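Local coordinates for protein shikimate dehydrogenase (NADP(+)) (Thermus thermophilus, PDB 2D5C) that catalyses the reversible NADPH-linked reduction of 3-dehydroshikimate to shikimate, the fourth step of the chorismate pathway, at residues L229-A237 with P250-L261; N98-L108 with A130-A138. One frame throughout, in Å; residues are numbered along the deposited sequence.

How the contacts relate
Both contacts are built on the two helices that join the substrate-binding and NADP-binding domains, as in other shikimate dehydrogenases: helix 229-244 in contact 1 and helix 100-110 in contact 2. Their centres lie about 16 Å apart, yet the two helices touch directly. Thr99 OG1 of contact 2 sits 2.8 Å from Gln235 O of contact 1, a probable hydrogen bond, and Met231 CE packs 3.4 Å from Asp100 O. Each helix sends one side chain to shikimate: Gln235 from contact 1 and Asp100 from contact 2 take hydrogen bonds from hydroxyls on adjacent ring carbons. Their outer partners diverge, helix 250-260 being the last of the chain and helix 126-137 belonging to the Rossmann-type NADP-binding domain.

Contact 1 of 2, residues L229-A237 with P250-L261; sequences LPMLAWQGA and PSGMEEAARRAL. With SKM ((3R,4S,5R)-3,4,5-trihydroxycyclohex-1-ene-1-carboxylic acid), chain E; SO4 (sulfate ion), chain D.
In the C-terminal helical pair of shikimate dehydrogenase, the interdomain helix 229-237 crosses the last helix, 250-260, at 125° with axes 8.2 Å apart, and Ala233, midway along 229-237, meets its first turn at Pro250 and Glu254. The small Ala233 lets the backbones approach: its CB lies 3.4 Å from Pro250 O and rests against Glu254 CB. Beside it, Pro250 lays its ring over one face of the Trp234 indole, a CH-pi contact in which CG stands 3.5 Å from the centroid of the six-membered ring, 11° off its normal. Met253 SD touches Ala237 CB, and the bend at chi3 (66°) folds CE back to 3.7 Å from Gly236 C. At the other end, Leu229 CD1 sits over a face of the Arg258 guanidinium, 3.5 Å from NH1. Arg258 NH2 is held at 2.7 Å by Glu254 OE2 in a salt bridge of weak hydrogen-bond angle, and sends a straighter bond to O1 of a sulfate, probably from the crystallisation liquor, at the guanidinium edge. Gln235 points away from the last helix; its OE1 accepts from shikimate O7 at 3.0 Å, while NE2 is tied to Leu232 O. No hydrogen bond joins the two helices: apolar packing unites them, while Glu254 and Arg258 pair their charges within the last helix and the Gln235 amide serves its own helix and shikimate.

Contact 2 of 2, residues N98-L108 with A130-A138; sequences NTDAPGFLEAL and AVAFALREA. With SKM ((3R,4S,5R)-3,4,5-trihydroxycyclohex-1-ene-1-carboxylic acid), chain E.
Asn98 OD1, which lies against Ala130 CB, takes two backbone N-H groups at the start of helix 100-108: Ala101 N at 3.0 Å, nearly in line with the side-chain carbonyl, and Asp100 N through a weak bond. This capping arrangement anchors the turn that presents Asp100, whose OD1 accepts from shikimate O12 at 2.8 Å and whose OD2 forms a salt bridge with the active-site Lys64. Asp100 CB itself rests on Ala130 CB. From here the interdomain helix runs across helix 130-137 of the Rossmann-type domain at -59°, the axes 8.0 Å apart. Alanines make so close a crossing possible: Ala134 CB comes 3.2 Å from Ala101 O, and Ala101 CB packs on Ala130 O and Ala134 CB. Phe104, with CG anti to the backbone N (chi1 180°), extends its ring past Ala134. Val131 CG1 stands over one face in a CH-pi contact, 3.9 Å from the ring centroid, whereas Leu135 CD2 meets the edge in plane, 3.6 Å from CE2. With an alanine in place of Phe104, Val131 CG1 would probably lose the ring face it rests on and Leu135 CD2 the edge it meets, leaving a gap between the helices. Its neighbour Leu105 packs both methyls on the last turn of the other helix, CD1 lying 3.5 Å from Ala134 O and CD2 3.9 Å from Ala138 CB.

Contact 1 of 2, residues L229-A237 with P250-L261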
loop_
_atom_site.group_PDB
_atom_site.type_symbol
_atom_site.label_atom_id
_atom_site.label_comp_id
_atom_site.label_asym_id
_atom_site.label_seq_id
_atom_site.Cartn_x
_atom_site.Cartn_y
_atom_site.Cartn_z
ATOM N N LEU A 229 18.999 -7.477 -17.477
ATOM C CA LEU A 229 17.795 -6.746 -17.854
ATOM C C LEU A 229 16.476 -7.447 -17.518
ATOM O O LEU A 229 15.530 -6.799 -17.057
ATOM C CB LEU A 229 17.821 -6.384 -19.345
ATOM C CG LEU A 229 18.875 -5.381 -19.828
ATOM C CD1 LEU A 229 18.534 -4.966 -21.263
ATOM C CD2 LEU A 229 18.910 -4.158 -18.921
ATOM N N PRO A 230 16.377 -8.768 -17.760
ATOM C CA PRO A 230 15.111 -9.422 -17.428
ATOM C C PRO A 230 14.741 -9.256 -15.949
ATOM O O PRO A 230 13.578 -9.001 -15.630
ATOM C CB PRO A 230 15.359 -10.873 -17.824
ATOM C CG PRO A 230 16.278 -10.715 -19.021
ATOM C CD PRO A 230 17.252 -9.678 -18.523
ATOM N N MET A 231 15.715 -9.398 -15.048
ATOM C CA MET A 231 15.429 -9.238 -13.616
ATOM C C MET A 231 15.064 -7.783 -13.325
ATOM O O MET A 231 14.162 -7.505 -12.532
ATOM C CB MET A 231 16.645 -9.620 -12.765
ATOM C CG MET A 231 16.401 -9.508 -11.259
ATOM S SD MET A 231 17.846 -10.037 -10.301
ATOM C CE MET A 231 17.422 -9.438 -8.645
ATOM N N LEU A 232 15.765 -6.851 -13.964
ATOM C CA LEU A 232 15.488 -5.436 -13.744
ATOM C C LEU A 232 14.034 -5.128 -14.106
ATOM O O LEU A 232 13.324 -4.434 -13.369
ATOM C CB LEU A 232 16.431 -4.571 -14.592
ATOM C CG LEU A 232 16.279 -3.053 -14.446
ATOM C CD1 LEU A 232 16.565 -2.642 -13.018
ATOM C CD2 LEU A 232 17.241 -2.345 -15.400
ATOM N N ALA A 233 13.596 -5.665 -15.238
ATOM C CA ALA A 233 12.232 -5.450 -15.729
ATOM C C ALA A 233 11.167 -6.090 -14.849
ATOM O O ALA A 233 10.117 -5.490 -14.595
ATOM C CB ALA A 233 12.097 -5.982 -17.145
ATOM N N TRP A 234 11.422 -7.312 -14.394
ATOM C CA TRP A 234 10.455 -7.989 -13.546
ATOM C C TRP A 234 10.354 -7.388 -12.146
ATOM O O TRP A 234 9.244 -7.215 -11.629
ATOM C CB TRP A 234 10.777 -9.482 -13.469
ATOM C CG TRP A 234 10.058 -10.253 -14.511
ATOM C CD1 TRP A 234 10.570 -10.732 -15.682
ATOM C CD2 TRP A 234 8.674 -10.603 -14.502
ATOM N NE1 TRP A 234 9.586 -11.363 -16.404
ATOM C CE2 TRP A 234 8.410 -11.299 -15.703
ATOM C CE3 TRP A 234 7.625 -10.394 -13.593
ATOM C CZ2 TRP A 234 7.145 -11.791 -16.021
ATOM C CZ3 TRP A 234 6.367 -10.880 -13.907
ATOM C CH2 TRP A 234 6.136 -11.575 -15.114
ATOM N N GLN A 235 11.484 -7.067 -11.520
ATOM C CA GLN A 235 11.382 -6.477 -10.192
ATOM C C GLN A 235 10.639 -5.146 -10.299
ATOM O O GLN A 235 9.899 -4.757 -9.384
ATOM C CB GLN A 235 12.765 -6.309 -9.539
ATOM C CG GLN A 235 13.723 -5.291 -10.180
ATOM C CD GLN A 235 13.381 -3.844 -9.868
ATOM O OE1 GLN A 235 13.010 -3.502 -8.737
ATOM N NE2 GLN A 235 13.532 -2.973 -10.867
ATOM N N GLY A 236 10.813 -4.465 -11.439
ATOM C CA GLY A 236 10.140 -3.196 -11.654
ATOM C C GLY A 236 8.643 -3.374 -11.875
ATOM O O GLY A 236 7.840 -2.644 -11.284
ATOM N N ALA A 237 8.252 -4.322 -12.722
ATOM C CA ALA A 237 6.831 -4.563 -12.983
ATOM C C ALA A 237 6.127 -4.961 -11.693
ATOM O O ALA A 237 5.006 -4.529 -11.415
ATOM C CB ALA A 237 6.655 -5.671 -14.021
ATOM N N PRO A 250 6.057 -6.893 -18.405
ATOM C CA PRO A 250 7.487 -7.015 -18.102
ATOM C C PRO A 250 8.397 -6.964 -19.328
ATOM O O PRO A 250 9.447 -6.326 -19.302
ATOM C CB PRO A 250 7.572 -8.355 -17.365
ATOM C CG PRO A 250 6.217 -8.456 -16.707
ATOM C CD PRO A 250 5.303 -8.014 -17.820
ATOM N N SER A 251 7.996 -7.642 -20.397
ATOM C CA SER A 251 8.795 -7.649 -21.620
ATOM C C SER A 251 8.862 -6.244 -22.208
ATOM O O SER A 251 9.879 -5.842 -22.776
ATOM C CB SER A 251 8.198 -8.624 -22.636
ATOM O OG SER A 251 8.305 -9.962 -22.179
ATOM N N GLY A 252 7.770 -5.498 -22.075
ATOM C CA GLY A 252 7.746 -4.140 -22.581
ATOM C C GLY A 252 8.703 -3.273 -21.787
ATOM O O GLY A 252 9.401 -2.423 -22.335
ATOM N N MET A 253 8.736 -3.480 -20.474
ATOM C CA MET A 253 9.634 -2.715 -19.638
ATOM C C MET A 253 11.088 -3.091 -19.926
ATOM O O MET A 253 11.978 -2.246 -19.851
ATOM C CB MET A 253 9.299 -2.949 -18.159
ATOM C CG MET A 253 7.956 -2.337 -17.774
ATOM S SD MET A 253 7.483 -2.639 -16.046
ATOM C CE MET A 253 8.750 -1.700 -15.227
ATOM N N GLU A 254 11.329 -4.352 -20.261
ATOM C CA GLU A 254 12.690 -4.795 -20.545
ATOM C C GLU A 254 13.167 -4.083 -21.803
ATOM O O GLU A 254 14.266 -3.523 -21.840
ATOM C CB GLU A 254 12.736 -6.304 -20.768
ATOM C CG GLU A 254 14.149 -6.870 -20.750
ATOM C CD GLU A 254 14.204 -8.302 -21.224
ATOM O OE1 GLU A 254 13.319 -9.096 -20.837
ATOM O OE2 GLU A 254 15.141 -8.634 -21.980
ATOM N N GLU A 255 12.315 -4.098 -22.822
ATOM C CA GLU A 255 12.619 -3.454 -24.095
ATOM C C GLU A 255 12.918 -1.973 -23.904
ATOM O O GLU A 255 13.816 -1.423 -24.541
ATOM C CB GLU A 255 11.443 -3.630 -25.057
ATOM C CG GLU A 255 11.648 -2.996 -26.422
ATOM C CD GLU A 255 12.986 -3.360 -27.036
ATOM O OE1 GLU A 255 13.372 -4.548 -26.959
ATOM O OE2 GLU A 255 13.647 -2.462 -27.604
ATOM N N ALA A 256 12.173 -1.333 -23.007
ATOM C CA ALA A 256 12.352 0.084 -22.725
ATOM C C ALA A 256 13.700 0.375 -22.066
ATOM O O ALA A 256 14.313 1.411 -22.323
ATOM C CB ALA A 256 11.214 0.581 -21.830
ATOM N N ALA A 257 14.157 -0.530 -21.206
ATOM C CA ALA A 257 15.434 -0.331 -20.527
ATOM C C ALA A 257 16.573 -0.551 -21.509
ATOM O O ALA A 257 17.604 0.127 -21.455
ATOM C CB ALA A 257 15.570 -1.299 -19.355
ATOM N N ARG A 258 16.368 -1.507 -22.405
ATOM C CA ARG A 258 17.361 -1.852 -23.406
ATOM C C ARG A 258 17.630 -0.627 -24.278
ATOM O O ARG A 258 18.780 -0.274 -24.543
ATOM C CB ARG A 258 16.845 -3.023 -24.252
ATOM C CG ARG A 258 17.895 -3.678 -25.136
ATOM C CD ARG A 258 17.306 -4.840 -25.936
ATOM N NE ARG A 258 16.842 -5.940 -25.088
ATOM C CZ ARG A 258 17.637 -6.710 -24.350
ATOM N NH1 ARG A 258 18.949 -6.508 -24.342
ATOM N NH2 ARG A 258 17.120 -7.689 -23.622
ATOM N N ARG A 259 16.562 0.036 -24.702
ATOM C CA ARG A 259 16.692 1.213 -25.545
ATOM C C ARG A 259 17.244 2.411 -24.785
ATOM O O ARG A 259 17.767 3.347 -25.387
ATOM C CB ARG A 259 15.336 1.557 -26.158
ATOM C CG ARG A 259 14.757 0.424 -26.987
ATOM C CD ARG A 259 13.351 0.739 -27.481
ATOM N NE ARG A 259 12.447 1.083 -26.386
ATOM C CZ ARG A 259 11.128 1.189 -26.510
ATOM N NH1 ARG A 259 10.551 0.973 -27.686
ATOM N NH2 ARG A 259 10.385 1.514 -25.461
ATOM N N ALA A 260 17.145 2.373 -23.461
ATOM C CA ALA A 260 17.621 3.471 -22.629
ATOM C C ALA A 260 19.115 3.449 -22.300
ATOM O O ALA A 260 19.671 4.477 -21.911
ATOM C CB ALA A 260 16.806 3.532 -21.337
ATOM N N LEU A 261 19.771 2.300 -22.433
ATOM C CA LEU A 261 21.200 2.254 -22.137
ATOM C C LEU A 261 22.032 2.599 -23.371
ATOM O O LEU A 261 23.026 1.896 -23.650
ATOM C CB LEU A 261 21.607 0.883 -21.565
ATOM C CG LEU A 261 21.117 -0.466 -22.105
ATOM C CD1 LEU A 261 21.511 -0.669 -23.561
ATOM C CD2 LEU A 261 21.722 -1.565 -21.239
HETATM O O12 SKM E . 16.020 -3.285 -6.942
HETATM C C8 SKM E . 16.257 -2.446 -8.083
HETATM C C6 SKM E . 15.699 -1.023 -7.805
HETATM O O7 SKM E . 14.301 -1.116 -7.540
HETATM C C5 SKM E . 15.929 -0.084 -9.017
HETATM C C4 SKM E . 17.283 -0.298 -9.696
HETATM C C1 SKM E . 17.704 0.691 -10.721
HETATM O O2 SKM E . 16.901 1.732 -11.013
HETATM O O3 SKM E . 18.774 0.572 -11.303
HETATM C C10 SKM E . 18.097 -1.320 -9.415
HETATM C C9 SKM E . 17.785 -2.385 -8.385
HETATM O O11 SKM E . 18.499 -2.074 -7.178
HETATM S S SO4 D . 18.967 -11.663 -22.507
HETATM O O1 SO4 D . 18.711 -10.088 -22.203
HETATM O O2 SO4 D . 17.655 -12.209 -22.785
HETATM O O3 SO4 D . 19.799 -11.798 -23.511
HETATM O O4 SO4 D . 19.432 -12.171 -21.240
#

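Contact 2 of 2, residues N98-L108 with A130-A138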
loop_
_atom_site.group_PDB
_atom_site.type_symbol
_atom_site.label_atom_id
_atom_site.label_comp_id
_atom_site.label_asym_id
_atom_site.label_seq_id
_atom_site.Cartn_x
_atom_site.Cartn_y
_atom_site.Cartn_z
ATOM N N ASN A 98 10.293 -6.368 -1.033
ATOM C CA ASN A 98 11.458 -6.689 -1.842
ATOM C C ASN A 98 10.985 -7.388 -3.090
ATOM O O ASN A 98 10.522 -8.525 -3.020
ATOM C CB ASN A 98 12.424 -7.603 -1.097
ATOM C CG ASN A 98 13.722 -7.817 -1.877
ATOM O OD1 ASN A 98 13.718 -8.383 -2.976
ATOM N ND2 ASN A 98 14.826 -7.357 -1.316
ATOM N N THR A 99 11.072 -6.703 -4.232
ATOM C CA THR A 99 10.660 -7.341 -5.468
ATOM C C THR A 99 11.846 -7.930 -6.234
ATOM O O THR A 99 11.645 -8.541 -7.267
ATOM C CB THR A 99 9.872 -6.368 -6.373
ATOM O OG1 THR A 99 10.728 -5.298 -6.800
ATOM C CG2 THR A 99 8.678 -5.795 -5.605
ATOM N N ASP A 100 13.068 -7.760 -5.720
ATOM C CA ASP A 100 14.248 -8.342 -6.380
ATOM C C ASP A 100 14.151 -9.858 -6.341
ATOM O O ASP A 100 14.463 -10.535 -7.325
ATOM C CB ASP A 100 15.564 -7.937 -5.690
ATOM C CG ASP A 100 15.954 -6.494 -5.939
ATOM O OD1 ASP A 100 15.904 -6.031 -7.104
ATOM O OD2 ASP A 100 16.340 -5.815 -4.964
ATOM N N ALA A 101 13.718 -10.412 -5.207
ATOM C CA ALA A 101 13.617 -11.871 -5.093
ATOM C C ALA A 101 12.602 -12.500 -6.060
ATOM O O ALA A 101 12.959 -13.352 -6.868
ATOM C CB ALA A 101 13.301 -12.277 -3.636
ATOM N N PRO A 102 11.319 -12.097 -5.992
ATOM C CA PRO A 102 10.352 -12.695 -6.918
ATOM C C PRO A 102 10.662 -12.343 -8.379
ATOM O O PRO A 102 10.414 -13.141 -9.282
ATOM C CB PRO A 102 9.018 -12.118 -6.441
ATOM C CG PRO A 102 9.417 -10.799 -5.830
ATOM C CD PRO A 102 10.653 -11.171 -5.064
ATOM N N GLY A 103 11.219 -11.157 -8.591
ATOM C CA GLY A 103 11.564 -10.729 -9.940
ATOM C C GLY A 103 12.614 -11.645 -10.540
ATOM O O GLY A 103 12.575 -11.992 -11.725
ATOM N N PHE A 104 13.567 -12.057 -9.714
ATOM C CA PHE A 104 14.624 -12.946 -10.188
ATOM C C PHE A 104 14.059 -14.285 -10.705
ATOM O O PHE A 104 14.422 -14.752 -11.782
ATOM C CB PHE A 104 15.627 -13.184 -9.058
ATOM C CG PHE A 104 16.747 -14.093 -9.440
ATOM C CD1 PHE A 104 17.807 -13.622 -10.202
ATOM C CD2 PHE A 104 16.732 -15.423 -9.051
ATOM C CE1 PHE A 104 18.841 -14.476 -10.573
ATOM C CE2 PHE A 104 17.758 -16.279 -9.418
ATOM C CZ PHE A 104 18.814 -15.799 -10.181
ATOM N N LEU A 105 13.162 -14.905 -9.941
ATOM C CA LEU A 105 12.570 -16.169 -10.359
ATOM C C LEU A 105 11.750 -16.003 -11.648
ATOM O O LEU A 105 11.792 -16.866 -12.522
ATOM C CB LEU A 105 11.685 -16.748 -9.239
ATOM C CG LEU A 105 12.406 -17.207 -7.967
ATOM C CD1 LEU A 105 11.408 -17.813 -6.967
ATOM C CD2 LEU A 105 13.455 -18.240 -8.341
ATOM N N GLU A 106 11.029 -14.891 -11.769
ATOM C CA GLU A 106 10.226 -14.650 -12.971
ATOM C C GLU A 106 11.157 -14.492 -14.173
ATOM O O GLU A 106 10.883 -15.023 -15.254
ATOM C CB GLU A 106 9.386 -13.379 -12.819
ATOM C CG GLU A 106 8.406 -13.373 -11.646
ATOM C CD GLU A 106 7.160 -14.207 -11.896
ATOM O OE1 GLU A 106 6.136 -13.936 -11.232
ATOM O OE2 GLU A 106 7.197 -15.128 -12.743
ATOM N N ALA A 107 12.257 -13.766 -13.976
ATOM C CA ALA A 107 13.237 -13.547 -15.046
ATOM C C ALA A 107 13.863 -14.869 -15.487
ATOM O O ALA A 107 14.056 -15.105 -16.685
ATOM C CB ALA A 107 14.323 -12.577 -14.580
ATOM N N LEU A 108 14.175 -15.744 -14.531
ATOM C CA LEU A 108 14.756 -17.042 -14.869
ATOM C C LEU A 108 13.828 -17.819 -15.793
ATOM O O LEU A 108 14.268 -18.378 -16.792
ATOM C CB LEU A 108 15.010 -17.889 -13.616
ATOM C CG LEU A 108 16.218 -17.642 -12.714
ATOM C CD1 LEU A 108 16.388 -18.871 -11.816
ATOM C CD2 LEU A 108 17.492 -17.451 -13.548
ATOM N N ALA A 130 18.862 -11.439 -1.726
ATOM C CA ALA A 130 17.551 -11.553 -2.349
ATOM C C ALA A 130 17.547 -12.743 -3.309
ATOM O O ALA A 130 16.593 -13.521 -3.350
ATOM C CB ALA A 130 17.198 -10.252 -3.092
ATOM N N VAL A 131 18.617 -12.888 -4.081
ATOM C CA VAL A 131 18.721 -14.002 -5.025
ATOM C C VAL A 131 18.771 -15.337 -4.278
ATOM O O VAL A 131 18.089 -16.296 -4.655
ATOM C CB VAL A 131 19.978 -13.845 -5.924
ATOM C CG1 VAL A 131 20.211 -15.110 -6.746
ATOM C CG2 VAL A 131 19.772 -12.657 -6.859
ATOM N N ALA A 132 19.576 -15.404 -3.221
ATOM C CA ALA A 132 19.673 -16.623 -2.431
ATOM C C ALA A 132 18.301 -16.970 -1.842
ATOM O O ALA A 132 17.899 -18.136 -1.824
ATOM C CB ALA A 132 20.716 -16.443 -1.301
ATOM N N PHE A 133 17.584 -15.957 -1.357
ATOM C CA PHE A 133 16.255 -16.161 -0.787
ATOM C C PHE A 133 15.292 -16.724 -1.832
ATOM O O PHE A 133 14.536 -17.662 -1.566
ATOM C CB PHE A 133 15.708 -14.835 -0.248
ATOM C CG PHE A 133 14.347 -14.950 0.396
ATOM C CD1 PHE A 133 13.188 -14.921 -0.376
ATOM C CD2 PHE A 133 14.230 -15.097 1.774
ATOM C CE1 PHE A 133 11.935 -15.038 0.223
ATOM C CE2 PHE A 133 12.977 -15.213 2.376
ATOM C CZ PHE A 133 11.835 -15.183 1.590
ATOM N N ALA A 134 15.332 -16.156 -3.028
ATOM C CA ALA A 134 14.470 -16.605 -4.108
ATOM C C ALA A 134 14.784 -18.036 -4.537
ATOM O O ALA A 134 13.867 -18.849 -4.729
ATOM C CB ALA A 134 14.603 -15.661 -5.294
ATOM N N LEU A 135 16.070 -18.360 -4.694
ATOM C CA LEU A 135 16.445 -19.707 -5.110
ATOM C C LEU A 135 16.096 -20.715 -4.029
ATOM O O LEU A 135 15.786 -21.865 -4.330
ATOM C CB LEU A 135 17.939 -19.786 -5.415
ATOM C CG LEU A 135 18.388 -18.963 -6.616
ATOM C CD1 LEU A 135 19.896 -19.030 -6.729
ATOM C CD2 LEU A 135 17.731 -19.505 -7.879
ATOM N N ARG A 136 16.144 -20.283 -2.769
ATOM C CA ARG A 136 15.804 -21.182 -1.659
ATOM C C ARG A 136 14.300 -21.455 -1.712
ATOM O O ARG A 136 13.841 -22.594 -1.523
ATOM C CB ARG A 136 16.154 -20.542 -0.302
ATOM C CG ARG A 136 15.900 -21.501 0.888
ATOM C CD ARG A 136 16.004 -20.819 2.261
ATOM N NE ARG A 136 14.904 -19.887 2.521
ATOM C CZ ARG A 136 14.554 -19.470 3.736
ATOM N NH1 ARG A 136 15.217 -19.906 4.800
ATOM N NH2 ARG A 136 13.541 -18.618 3.893
ATOM N N GLU A 137 13.537 -20.404 -1.977
ATOM C CA GLU A 137 12.085 -20.505 -2.040
ATOM C C GLU A 137 11.672 -21.429 -3.176
ATOM O O GLU A 137 10.667 -22.151 -3.075
ATOM C CB GLU A 137 11.477 -19.116 -2.234
ATOM C CG GLU A 137 9.963 -19.100 -2.383
ATOM C CD GLU A 137 9.400 -17.690 -2.358
ATOM O OE1 GLU A 137 10.097 -16.766 -2.828
ATOM O OE2 GLU A 137 8.259 -17.509 -1.880
ATOM N N ALA A 138 12.451 -21.401 -4.255
ATOM C CA ALA A 138 12.182 -22.244 -5.421
ATOM C C ALA A 138 12.568 -23.700 -5.177
ATOM O O ALA A 138 12.375 -24.562 -6.041
ATOM C CB ALA A 138 12.925 -21.700 -6.634
HETATM O O12 SKM E . 16.020 -3.285 -6.942
HETATM C C8 SKM E . 16.257 -2.446 -8.083
HETATM C C6 SKM E . 15.699 -1.023 -7.805
HETATM O O7 SKM E . 14.301 -1.116 -7.540
HETATM C C5 SKM E . 15.929 -0.084 -9.017
HETATM C C4 SKM E . 17.283 -0.298 -9.696
HETATM C C1 SKM E . 17.704 0.691 -10.721
HETATM O O2 SKM E . 16.901 1.732 -11.013
HETATM O O3 SKM E . 18.774 0.572 -11.303
HETATM C C10 SKM E . 18.097 -1.320 -9.415
HETATM C C9 SKM E . 17.785 -2.385 -8.385
HETATM O O11 SKM E . 18.499 -2.074 -7.178
#